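PDB 5M45: acetone carboxylase alpha subunit from Xanthobacter autotrophicus Py2, which is the alpha subunit of a multi-subunit carboxylase and belongs to the hydantoinase B/oxoprolinase family, with manganese and magnesium ions bound in the model. Local coordinates for residues A[70-75]-A[103-108]; A[74-79]-A[88-93]; A[82-87]-A[231-236]. All blocks are in the same frame, centred on the assembly; numbering follows the deposited sequence.

Contact 1: residues A[70-75]-A[103-108]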
ATOM      1  N   ASP A  70      29.766   9.282  14.138  1.00 15.56           N
ATOM      2  CA  ASP A  70      29.647  10.633  13.636  1.00 16.17           C
ATOM      3  C   ASP A  70      28.500  10.791  12.614  1.00 16.06           C
ATOM      4  O   ASP A  70      27.826  11.835  12.605  1.00 16.08           O
ATOM      5  CB  ASP A  70      30.955  11.121  13.015  1.00 17.12           C
ATOM      6  CG  ASP A  70      30.847  12.578  12.477  1.00 18.17           C
ATOM      7  OD1 ASP A  70      30.606  13.503  13.268  1.00 19.09           O
ATOM      8  OD2 ASP A  70      30.963  12.762  11.242  1.00 19.55           O
ATOM      9  N   ALA A  71      28.282   9.783  11.781  1.00 15.31           N
ATOM     10  CA  ALA A  71      27.153   9.826  10.846  1.00 15.23           C
ATOM     11  C   ALA A  71      25.797   9.964  11.580  1.00 14.89           C
ATOM     12  O   ALA A  71      24.965  10.822  11.207  1.00 14.74           O
ATOM     13  CB  ALA A  71      27.155   8.590   9.967  1.00 15.15           C
ATOM     14  N   ARG A  72      25.592   9.168  12.630  1.00 14.28           N
ATOM     15  CA  ARG A  72      24.369   9.278  13.413  1.00 14.31           C
ATOM     16  C   ARG A  72      24.231  10.657  14.105  1.00 14.83           C
ATOM     17  O   ARG A  72      23.177  11.310  14.032  1.00 14.51           O
ATOM     18  CB  ARG A  72      24.289   8.146  14.445  1.00 14.16           C
ATOM     19  CG  ARG A  72      23.129   8.277  15.433  1.00 13.94           C
ATOM     20  CD  ARG A  72      22.854   6.945  16.094  1.00 13.84           C
ATOM     21  NE  ARG A  72      21.838   7.016  17.140  1.00 13.79           N
ATOM     22  CZ  ARG A  72      22.055   7.386  18.403  1.00 14.25           C
ATOM     23  NH1 ARG A  72      23.285   7.728  18.822  1.00 14.39           N
ATOM     24  NH2 ARG A  72      21.055   7.393  19.263  1.00 14.32           N
ATOM     25  N   GLU A  73      25.293  11.087  14.784  1.00 15.26           N
ATOM     26  CA  GLU A  73      25.281  12.347  15.533  1.00 16.06           C
ATOM     27  C   GLU A  73      25.028  13.567  14.626  1.00 15.80           C
ATOM     28  O   GLU A  73      24.305  14.495  15.008  1.00 15.78           O
ATOM     29  CB  GLU A  73      26.616  12.484  16.324  1.00 17.13           C
ATOM     30  CG  GLU A  73      26.878  13.829  17.023  1.00 18.23           C
ATOM     31  CD  GLU A  73      25.984  14.097  18.227  1.00 19.43           C
ATOM     32  OE1 GLU A  73      25.353  13.154  18.744  1.00 19.65           O
ATOM     33  OE2 GLU A  73      25.982  15.287  18.700  1.00 20.56           O
ATOM     34  N   THR A  74      25.609  13.556  13.426  1.00 15.66           N
ATOM     35  CA  THR A  74      25.498  14.670  12.469  1.00 15.69           C
ATOM     36  C   THR A  74      24.217  14.633  11.633  1.00 15.28           C
ATOM     37  O   THR A  74      23.498  15.642  11.542  1.00 15.13           O
ATOM     38  CB  THR A  74      26.739  14.655  11.538  1.00 16.23           C
ATOM     39  OG1 THR A  74      27.892  14.831  12.354  1.00 16.93           O
ATOM     40  CG2 THR A  74      26.716  15.760  10.486  1.00 16.48           C
ATOM     41  N   ALA A  75      23.918  13.488  10.999  1.00 14.97           N
ATOM     42  CA  ALA A  75      22.790  13.420  10.089  1.00 15.00           C
ATOM     43  C   ALA A  75      21.437  13.638  10.766  1.00 15.28           C
ATOM     44  O   ALA A  75      20.528  14.124  10.134  1.00 15.12           O
ATOM     45  CB  ALA A  75      22.772  12.108   9.338  1.00 14.99           C
ATOM     46  N   LEU A 103      30.864  -2.974  12.007  1.00 14.65           N
ATOM     47  CA  LEU A 103      30.785  -1.903  13.026  1.00 14.38           C
ATOM     48  C   LEU A 103      29.439  -1.169  12.888  1.00 13.95           C
ATOM     49  O   LEU A 103      28.838  -1.099  11.778  1.00 13.93           O
ATOM     50  CB  LEU A 103      31.910  -0.876  12.810  1.00 14.73           C
ATOM     51  CG  LEU A 103      33.335  -1.380  13.065  1.00 15.20           C
ATOM     52  CD1 LEU A 103      34.406  -0.443  12.597  1.00 15.24           C
ATOM     53  CD2 LEU A 103      33.577  -1.643  14.544  1.00 15.62           C
ATOM     54  N   THR A 104      29.013  -0.525  13.973  1.00 13.29           N
ATOM     55  CA  THR A 104      27.746   0.217  13.979  1.00 12.94           C
ATOM     56  C   THR A 104      27.784   1.412  14.923  1.00 12.66           C
ATOM     57  O   THR A 104      28.498   1.398  15.908  1.00 12.59           O
ATOM     58  CB  THR A 104      26.564  -0.748  14.339  1.00 12.88           C
ATOM     59  OG1 THR A 104      25.308  -0.101  14.220  1.00 12.86           O
ATOM     60  CG2 THR A 104      26.715  -1.302  15.725  1.00 12.96           C
ATOM     61  N   SER A 105      26.982   2.437  14.632  1.00 12.36           N
ATOM     62  CA  SER A 105      26.619   3.442  15.663  1.00 12.40           C
ATOM     63  C   SER A 105      25.779   2.759  16.759  1.00 12.51           C
ATOM     64  O   SER A 105      25.334   1.638  16.564  1.00 12.45           O
ATOM     65  CB  SER A 105      25.797   4.601  15.047  1.00 12.28           C
ATOM     66  OG  SER A 105      24.478   4.193  14.692  1.00 12.08           O
ATOM     67  N   THR A 106      25.522   3.461  17.863  1.00 12.56           N
ATOM     68  CA  THR A 106      24.504   3.061  18.826  1.00 12.53           C
ATOM     69  C   THR A 106      23.128   3.519  18.298  1.00 12.39           C
ATOM     70  O   THR A 106      23.007   3.836  17.120  1.00 12.33           O
ATOM     71  CB  THR A 106      24.827   3.532  20.281  1.00 12.71           C
ATOM     72  OG1 THR A 106      24.816   4.966  20.355  1.00 12.97           O
ATOM     73  CG2 THR A 106      26.195   3.058  20.721  1.00 12.76           C
ATOM     74  N   GLY A 107      22.100   3.551  19.154  1.00 12.39           N
ATOM     75  CA  GLY A 107      20.733   3.891  18.743  1.00 12.35           C
ATOM     76  C   GLY A 107      19.895   2.616  18.553  1.00 12.28           C
ATOM     77  O   GLY A 107      19.989   1.698  19.362  1.00 12.39           O
ATOM     78  N   ILE A 108      19.089   2.553  17.476  1.00 12.27           N
ATOM     79  CA  ILE A 108      18.157   1.428  17.271  1.00 12.29           C
ATOM     80  C   ILE A 108      18.833   0.260  16.565  1.00 12.29           C
ATOM     81  O   ILE A 108      18.534  -0.058  15.361  1.00 12.54           O
ATOM     82  CB  ILE A 108      16.803   1.846  16.624  1.00 12.22           C
ATOM     83  CG1 ILE A 108      16.974   2.731  15.367  1.00 12.19           C
ATOM     84  CG2 ILE A 108      15.954   2.586  17.682  1.00 12.37           C
ATOM     85  CD1 ILE A 108      15.695   2.903  14.565  1.00 12.29           C
TER
HETATM   86  O   HOH W   1      24.901   7.825  21.052  1.00 27.75           O

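Contact 2: residues A[74-79]-A[88-93]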
ATOM      1  N   THR A  74      25.609  13.556  13.426  1.00 15.66           N
ATOM      2  CA  THR A  74      25.498  14.670  12.469  1.00 15.69           C
ATOM      3  C   THR A  74      24.217  14.633  11.633  1.00 15.28           C
ATOM      4  O   THR A  74      23.498  15.642  11.542  1.00 15.13           O
ATOM      5  CB  THR A  74      26.739  14.655  11.538  1.00 16.23           C
ATOM      6  OG1 THR A  74      27.892  14.831  12.354  1.00 16.93           O
ATOM      7  CG2 THR A  74      26.716  15.760  10.486  1.00 16.48           C
ATOM      8  N   ALA A  75      23.918  13.488  10.999  1.00 14.97           N
ATOM      9  CA  ALA A  75      22.790  13.420  10.089  1.00 15.00           C
ATOM     10  C   ALA A  75      21.437  13.638  10.766  1.00 15.28           C
ATOM     11  O   ALA A  75      20.528  14.124  10.134  1.00 15.12           O
ATOM     12  CB  ALA A  75      22.772  12.108   9.338  1.00 14.99           C
ATOM     13  N   LYS A  76      21.308  13.321  12.064  1.00 15.61           N
ATOM     14  CA  LYS A  76      20.016  13.489  12.739  1.00 15.90           C
ATOM     15  C   LYS A  76      19.545  14.965  12.781  1.00 16.18           C
ATOM     16  O   LYS A  76      18.340  15.212  12.958  1.00 15.68           O
ATOM     17  CB  LYS A  76      20.016  12.863  14.128  1.00 16.53           C
ATOM     18  CG  LYS A  76      20.820  13.619  15.196  1.00 17.46           C
ATOM     19  CD  LYS A  76      20.852  12.766  16.470  1.00 18.35           C
ATOM     20  CE  LYS A  76      21.768  13.357  17.500  1.00 19.60           C
ATOM     21  NZ  LYS A  76      21.038  14.467  18.181  1.00 20.53           N
ATOM     22  N   LYS A  77      20.482  15.914  12.614  1.00 16.06           N
ATOM     23  CA  LYS A  77      20.146  17.317  12.579  1.00 16.51           C
ATOM     24  C   LYS A  77      19.384  17.778  11.344  1.00 15.76           C
ATOM     25  O   LYS A  77      18.911  18.926  11.309  1.00 15.81           O
ATOM     26  CB  LYS A  77      21.403  18.171  12.791  1.00 17.69           C
ATOM     27  CG  LYS A  77      22.065  17.932  14.165  1.00 18.93           C
ATOM     28  CD  LYS A  77      23.271  18.883  14.318  1.00 20.66           C
ATOM     29  CE  LYS A  77      24.416  18.327  13.448  1.00 21.41           C
ATOM     30  NZ  LYS A  77      25.581  19.238  13.513  1.00 22.88           N
ATOM     31  N   ILE A  78      19.236  16.889  10.349  1.00 15.05           N
ATOM     32  CA  ILE A  78      18.430  17.120   9.168  1.00 14.63           C
ATOM     33  C   ILE A  78      16.922  17.009   9.424  1.00 14.32           C
ATOM     34  O   ILE A  78      16.121  17.690   8.765  1.00 14.18           O
ATOM     35  CB  ILE A  78      18.875  16.161   8.019  1.00 14.48           C
ATOM     36  CG1 ILE A  78      20.312  16.515   7.587  1.00 14.72           C
ATOM     37  CG2 ILE A  78      17.917  16.229   6.820  1.00 14.56           C
ATOM     38  CD1 ILE A  78      21.022  15.427   6.816  1.00 14.63           C
ATOM     39  N   ALA A  79      16.537  16.147  10.370  1.00 13.93           N
ATOM     40  CA  ALA A  79      15.148  15.737  10.527  1.00 13.74           C
ATOM     41  C   ALA A  79      14.247  16.823  11.144  1.00 13.84           C
ATOM     42  O   ALA A  79      14.710  17.622  11.971  1.00 14.21           O
ATOM     43  CB  ALA A  79      15.084  14.469  11.365  1.00 13.43           C
ATOM     44  N   GLY A  88      16.912  10.463  18.874  1.00 15.99           N
ATOM     45  CA  GLY A  88      17.970   9.673  18.269  1.00 15.20           C
ATOM     46  C   GLY A  88      17.565   8.248  17.878  1.00 14.45           C
ATOM     47  O   GLY A  88      18.413   7.329  17.915  1.00 14.14           O
ATOM     48  N   GLU A  89      16.309   8.066  17.464  1.00 13.59           N
ATOM     49  CA  GLU A  89      15.832   6.735  16.997  1.00 13.28           C
ATOM     50  C   GLU A  89      16.227   6.511  15.529  1.00 12.87           C
ATOM     51  O   GLU A  89      15.390   6.543  14.615  1.00 13.01           O
ATOM     52  CB  GLU A  89      14.331   6.527  17.260  1.00 13.09           C
ATOM     53  CG  GLU A  89      13.813   6.952  18.647  1.00 13.20           C
ATOM     54  CD  GLU A  89      14.575   6.419  19.846  1.00 13.22           C
ATOM     55  OE1 GLU A  89      14.301   6.891  20.970  1.00 13.49           O
ATOM     56  OE2 GLU A  89      15.449   5.499  19.706  1.00 13.11           O
ATOM     57  N   LEU A  90      17.542   6.370  15.326  1.00 12.56           N
ATOM     58  CA  LEU A  90      18.172   6.094  14.030  1.00 12.38           C
ATOM     59  C   LEU A  90      19.456   5.303  14.274  1.00 12.20           C
ATOM     60  O   LEU A  90      19.932   5.225  15.409  1.00 12.16           O
ATOM     61  CB  LEU A  90      18.447   7.381  13.207  1.00 12.35           C
ATOM     62  CG  LEU A  90      19.640   8.273  13.554  1.00 12.60           C
ATOM     63  CD1 LEU A  90      19.908   9.282  12.437  1.00 12.85           C
ATOM     64  CD2 LEU A  90      19.469   8.973  14.895  1.00 12.72           C
ATOM     65  N   CYS A  91      19.988   4.715  13.208  1.00 11.93           N
ATOM     66  CA  CYS A  91      21.212   3.860  13.296  1.00 11.79           C
ATOM     67  C   CYS A  91      21.873   3.777  11.920  1.00 11.48           C
ATOM     68  O   CYS A  91      21.172   3.697  10.906  1.00 11.51           O
ATOM     69  CB  CYS A  91      20.830   2.478  13.792  1.00 11.88           C
ATOM     70  SG  CYS A  91      22.140   1.242  13.935  1.00 12.43           S
ATOM     71  N   PHE A  92      23.210   3.792  11.894  1.00 11.26           N
ATOM     72  CA  PHE A  92      24.005   3.545  10.681  1.00 10.99           C
ATOM     73  C   PHE A  92      25.010   2.411  10.905  1.00 11.02           C
ATOM     74  O   PHE A  92      25.674   2.354  11.964  1.00 11.12           O
ATOM     75  CB  PHE A  92      24.757   4.803  10.238  1.00 10.87           C
ATOM     76  CG  PHE A  92      23.841   5.909   9.765  1.00 10.77           C
ATOM     77  CD1 PHE A  92      23.315   5.892   8.471  1.00 10.64           C
ATOM     78  CD2 PHE A  92      23.466   6.937  10.616  1.00 10.78           C
ATOM     79  CE1 PHE A  92      22.451   6.889   8.041  1.00 10.65           C
ATOM     80  CE2 PHE A  92      22.616   7.950  10.181  1.00 10.82           C
ATOM     81  CZ  PHE A  92      22.102   7.924   8.903  1.00 10.68           C
ATOM     82  N   THR A  93      25.096   1.520   9.931  1.00 11.03           N
ATOM     83  CA  THR A  93      25.832   0.290  10.059  1.00 11.23           C
ATOM     84  C   THR A  93      26.674   0.004   8.773  1.00 11.37           C
ATOM     85  O   THR A  93      26.198   0.210   7.623  1.00 11.24           O
ATOM     86  CB  THR A  93      24.875  -0.871  10.390  1.00 11.33           C
ATOM     87  OG1 THR A  93      24.089  -0.550  11.561  1.00 11.40           O
ATOM     88  CG2 THR A  93      25.671  -2.165  10.642  1.00 11.46           C
TER

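Contact 3: residues A[82-87]-A[231-236]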
ATOM      1  N   PRO A  82      10.876  14.964  15.920  1.00 13.95           N
ATOM      2  CA  PRO A  82      11.653  14.827  17.159  1.00 13.85           C
ATOM      3  C   PRO A  82      12.110  13.404  17.495  1.00 13.40           C
ATOM      4  O   PRO A  82      13.090  13.233  18.199  1.00 13.41           O
ATOM      5  CB  PRO A  82      10.704  15.317  18.248  1.00 14.33           C
ATOM      6  CG  PRO A  82       9.669  16.144  17.552  1.00 14.44           C
ATOM      7  CD  PRO A  82       9.614  15.691  16.116  1.00 14.40           C
ATOM      8  N   ILE A  83      11.404  12.411  16.983  1.00 13.01           N
ATOM      9  CA  ILE A  83      11.758  10.985  17.134  1.00 12.79           C
ATOM     10  C   ILE A  83      13.206  10.744  16.670  1.00 12.75           C
ATOM     11  O   ILE A  83      13.985  10.052  17.353  1.00 12.47           O
ATOM     12  CB  ILE A  83      10.758  10.085  16.393  1.00 12.60           C
ATOM     13  CG1 ILE A  83       9.335  10.202  16.995  1.00 12.66           C
ATOM     14  CG2 ILE A  83      11.200   8.615  16.408  1.00 12.61           C
ATOM     15  CD1 ILE A  83       8.238   9.568  16.148  1.00 12.49           C
ATOM     16  N   VAL A  84      13.556  11.346  15.532  1.00 12.77           N
ATOM     17  CA  VAL A  84      14.908  11.261  14.978  1.00 12.90           C
ATOM     18  C   VAL A  84      15.849  12.348  15.534  1.00 13.78           C
ATOM     19  O   VAL A  84      16.934  12.048  16.061  1.00 13.59           O
ATOM     20  CB  VAL A  84      14.853  11.290  13.436  1.00 12.61           C
ATOM     21  CG1 VAL A  84      16.270  11.380  12.834  1.00 12.65           C
ATOM     22  CG2 VAL A  84      14.111  10.049  12.912  1.00 12.38           C
ATOM     23  N   GLU A  85      15.420  13.601  15.433  1.00 14.89           N
ATOM     24  CA  GLU A  85      16.286  14.742  15.753  1.00 16.33           C
ATOM     25  C   GLU A  85      16.695  14.877  17.245  1.00 16.53           C
ATOM     26  O   GLU A  85      17.856  15.215  17.545  1.00 16.65           O
ATOM     27  CB  GLU A  85      15.630  16.032  15.265  1.00 17.38           C
ATOM     28  CG  GLU A  85      16.575  17.226  15.273  1.00 18.88           C
ATOM     29  CD  GLU A  85      16.758  17.924  16.629  1.00 20.30           C
ATOM     30  OE1 GLU A  85      17.866  18.521  16.780  1.00 22.60           O
ATOM     31  OE2 GLU A  85      15.857  17.887  17.515  1.00 21.34           O
ATOM     32  N   GLN A  86      15.758  14.633  18.158  1.00 16.99           N
ATOM     33  CA  GLN A  86      16.040  14.753  19.598  1.00 17.25           C
ATOM     34  C   GLN A  86      16.248  13.368  20.248  1.00 17.45           C
ATOM     35  O   GLN A  86      17.271  13.133  20.881  1.00 17.00           O
ATOM     36  CB  GLN A  86      14.943  15.529  20.334  1.00 17.50           C
ATOM     37  CG  GLN A  86      15.280  15.692  21.818  1.00 17.56           C
ATOM     38  CD  GLN A  86      14.415  16.685  22.585  1.00 17.76           C
ATOM     39  OE1 GLN A  86      13.196  16.591  22.661  1.00 17.54           O
ATOM     40  NE2 GLN A  86      15.078  17.645  23.205  1.00 18.50           N
ATOM     41  N   GLU A  87      15.276  12.469  20.118  1.00 17.72           N
ATOM     42  CA  GLU A  87      15.398  11.126  20.716  1.00 18.41           C
ATOM     43  C   GLU A  87      16.498  10.220  20.120  1.00 17.21           C
ATOM     44  O   GLU A  87      16.922   9.281  20.780  1.00 16.50           O
ATOM     45  CB  GLU A  87      14.088  10.355  20.633  1.00 20.28           C
ATOM     46  CG  GLU A  87      13.198  10.435  21.854  1.00 22.88           C
ATOM     47  CD  GLU A  87      12.770  11.818  22.090  1.00 24.99           C
ATOM     48  OE1 GLU A  87      13.367  12.403  23.040  1.00 27.20           O
ATOM     49  OE2 GLU A  87      11.902  12.295  21.266  1.00 27.13           O
ATOM     50  N   MET A 231       9.846  13.046   4.291  1.00 12.76           N
ATOM     51  CA  MET A 231      10.833  13.577   3.319  1.00 12.87           C
ATOM     52  C   MET A 231      12.188  13.885   3.997  1.00 12.73           C
ATOM     53  O   MET A 231      13.260  13.498   3.481  1.00 12.54           O
ATOM     54  CB  MET A 231      10.298  14.822   2.591  1.00 13.26           C
ATOM     55  CG  MET A 231       9.187  14.509   1.568  1.00 13.54           C
ATOM     56  SD  MET A 231       8.347  15.972   0.902  1.00 13.97           S
ATOM     57  CE  MET A 231       9.633  16.530  -0.184  1.00 14.16           C
ATOM     58  N   LEU A 232      12.131  14.544   5.173  1.00 12.78           N
ATOM     59  CA  LEU A 232      13.358  14.886   5.868  1.00 12.93           C
ATOM     60  C   LEU A 232      14.029  13.653   6.544  1.00 12.89           C
ATOM     61  O   LEU A 232      15.266  13.620   6.683  1.00 12.78           O
ATOM     62  CB  LEU A 232      13.164  16.081   6.821  1.00 13.05           C
ATOM     63  CG  LEU A 232      12.946  17.416   6.078  1.00 13.34           C
ATOM     64  CD1 LEU A 232      12.332  18.490   6.959  1.00 13.48           C
ATOM     65  CD2 LEU A 232      14.234  17.930   5.457  1.00 13.38           C
ATOM     66  N   ASP A 233      13.240  12.652   6.965  1.00 13.03           N
ATOM     67  CA  ASP A 233      13.811  11.379   7.443  1.00 12.83           C
ATOM     68  C   ASP A 233      14.580  10.651   6.316  1.00 12.63           C
ATOM     69  O   ASP A 233      15.649  10.060   6.550  1.00 12.50           O
ATOM     70  CB  ASP A 233      12.733  10.462   8.086  1.00 12.99           C
ATOM     71  CG  ASP A 233      12.249  10.986   9.467  1.00 13.23           C
ATOM     72  OD1 ASP A 233      12.923  11.854  10.097  1.00 13.47           O
ATOM     73  OD2 ASP A 233      11.170  10.530   9.961  1.00 13.68           O
ATOM     74  N   GLU A 234      14.072  10.739   5.086  1.00 12.48           N
ATOM     75  CA  GLU A 234      14.763  10.162   3.954  1.00 12.42           C
ATOM     76  C   GLU A 234      16.114  10.856   3.660  1.00 12.27           C
ATOM     77  O   GLU A 234      17.124  10.184   3.414  1.00 11.78           O
ATOM     78  CB  GLU A 234      13.856  10.114   2.709  1.00 12.51           C
ATOM     79  CG  GLU A 234      14.549   9.670   1.415  1.00 12.55           C
ATOM     80  CD  GLU A 234      13.558   9.383   0.291  1.00 12.65           C
ATOM     81  OE1 GLU A 234      12.765  10.296  -0.055  1.00 12.68           O
ATOM     82  OE2 GLU A 234      13.585   8.239  -0.234  1.00 12.67           O
ATOM     83  N   ARG A 235      16.126  12.188   3.668  1.00 12.33           N
ATOM     84  CA  ARG A 235      17.377  12.934   3.472  1.00 12.46           C
ATOM     85  C   ARG A 235      18.391  12.635   4.592  1.00 12.20           C
ATOM     86  O   ARG A 235      19.592  12.535   4.307  1.00 12.07           O
ATOM     87  CB  ARG A 235      17.130  14.447   3.321  1.00 12.91           C
ATOM     88  CG  ARG A 235      16.213  14.804   2.137  1.00 13.26           C
ATOM     89  CD  ARG A 235      16.829  14.401   0.774  1.00 13.53           C
ATOM     90  NE  ARG A 235      15.957  14.683  -0.326  1.00 13.98           N
ATOM     91  CZ  ARG A 235      16.283  14.538  -1.620  1.00 14.57           C
ATOM     92  NH1 ARG A 235      15.404  14.814  -2.576  1.00 14.98           N
ATOM     93  NH2 ARG A 235      17.477  14.108  -2.005  1.00 14.56           N
ATOM     94  N   THR A 236      17.903  12.463   5.834  1.00 11.90           N
ATOM     95  CA  THR A 236      18.710  12.000   6.965  1.00 11.85           C
ATOM     96  C   THR A 236      19.435  10.673   6.688  1.00 11.93           C
ATOM     97  O   THR A 236      20.643  10.554   6.933  1.00 12.07           O
ATOM     98  CB  THR A 236      17.821  11.823   8.253  1.00 11.65           C
ATOM     99  OG1 THR A 236      17.291  13.116   8.629  1.00 11.77           O
ATOM    100  CG2 THR A 236      18.602  11.261   9.400  1.00 11.56           C
TER

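Contact 1: residues A[70-75]-A[103-108]
Ser105 meets the foot of the Arg72 side chain: its CB lies 3.9 Å from Arg72 CB, and its OG packs against Arg72 CD. That hydroxyl does not bond to the arginine. Ser105 OG donates to Thr106 O at 2.9 Å in the carbonyl plane, on a lone pair, and it is also paired with Phe92 N, so it clips the turn to the neighbouring strand. Arg72, with CG anti to its N (chi1 173°) and the chain extended as far as NE, runs on past Ser105 to Thr106, whose side chain it crosses at about a right angle. Arg72 CD comes within 3.3 Å of Thr106 O; NE is nearly as close, but its angle is too poor for a hydrogen bond. A water joins the two polar ends instead, accepting from Arg72 NH1 at 2.8 Å and donating to Thr106 OG1 at 2.9 Å, and Thr106 OG1 also bonds to Glu482. Gly107 then spreads its backbone over one face of the guanidinium, its N 3.8 Å above the plane, and its positive phi of 100° suits glycine. Arg72 NH2 bonds to Gly88 O and NE weakly to Leu90 O, so the guanidinium spans the start of strand 90-95 and the loop leaving strand 101-104. Helix 54-75 lies over one face of the antiparallel sheet, near its outer strand 101-104, with helix 227-255 packed along Ala71 and Thr74.

Contact 2: residues A[74-79]-A[88-93]
Lys76 and Gly88 bring the two backbones within 7.0 Å, CA to CA, where the end of helix 54-75, continued by a 3-10 turn at 76-78, passes the start of strand 90-95. Gly88, at positive phi (73°), is the first residue to leave the helical conformation of the preceding turn, and Glu89 then forms the centre of an inverse gamma turn that leads into the strand. Leu90 turns the fork of its side chain to the 3-10 turn: CD1 and CD2 both lie 4.0 Å from Lys76 CB, so the lysine's first methylene faces the two methyls together. The rest of Lys76 leads away, bends at its last torsion (chi4 80°), and brings NZ to a weak hydrogen bond with Glu85 O. The preceding residue, Ala75, brings its CB obliquely to Phe92 CE2 at 4.2 Å, and Ile244 of helix 227-255 also touches this ring. No hydrogen bond crosses; the contact is apolar. Leu90 and Phe92, two apart in the strand, present the same face of the sheet to the helix end and its 3-10 turn, while Cys91 between them turns to the other. This is a helix layered on one face of an antiparallel sheet, as in alpha+beta folds.

Contact 3: residues A[82-87]-A[231-236]
Val84 holds CG1 anti to its own N (chi1 173°), which sets CG2 beside that N, and the two methyls divide between two residues on successive turns of helix 227-255. Asp233 brings its carboxylate to the valine, whereas Thr236 has CG2 directed at it and OG1 turned back to its own helix. The motif is a small helix-on-helix contact: the single turn 82-85, lying between helix 54-75 and strand 90-95, rests against the long helix 227-255, with Val84 and Asp233 bringing the CA atoms to 7.6 Å. The Val84 and Asp233 side chains pass alongside, running opposite ways, and Val84 CG2 lies 3.5 Å from Asp233 OD1, a van der Waals touch of a methyl on a carboxylate oxygen. Val84 and Thr236 instead meet tip to tip, methyl to methyl, with Val84 CG1 4.2 Å from Thr236 CG2. No hydrogen bond passes between the segments. Thr174 of strand 165-175 touches Val84, Asp233 and Thr236 alike, so the strand packs against both partners; the neighbouring Ile83 touches His175, which binds the manganese ion. Ala79 also packs on Val84, and Ile78 on Thr236. The short turn is held by Pro82 O, which accepts from both Gln86 N and Glu87 N. In the long helix, Leu232 O likewise has two donors, Thr236 N and Thr236 OG1, one on each side of the carbonyl plane, the hydroxyl at 2.9 Å and tilted 28° from that plane.

Overall arrangement
From the N terminus, helix 54-75 supplies the first segments of contacts 1 and 2, which share Thr74 and Ala75. Contact 2 closes the short loop through helix 82-85 back onto strand 90-95; contact 1 closes a longer one, reaching Ser105 to Gly107, just past Thr104 of the next strand, so the 74-79/88-93 closure starts within the span of contact 1 and nests largely inside it. Contact 3 starts from 82-87 inside both loops and leaves them for helix 227-255, crossing both along the chain. The bond between Glu89 N and Ile83 O joins contacts 2 and 3. Contacts 1 and 2 fix helix 54-75 to strands 90-95 and 101-104 of the antiparallel sheet; contact 3 adds helix 227-255 through the short helix 82-85.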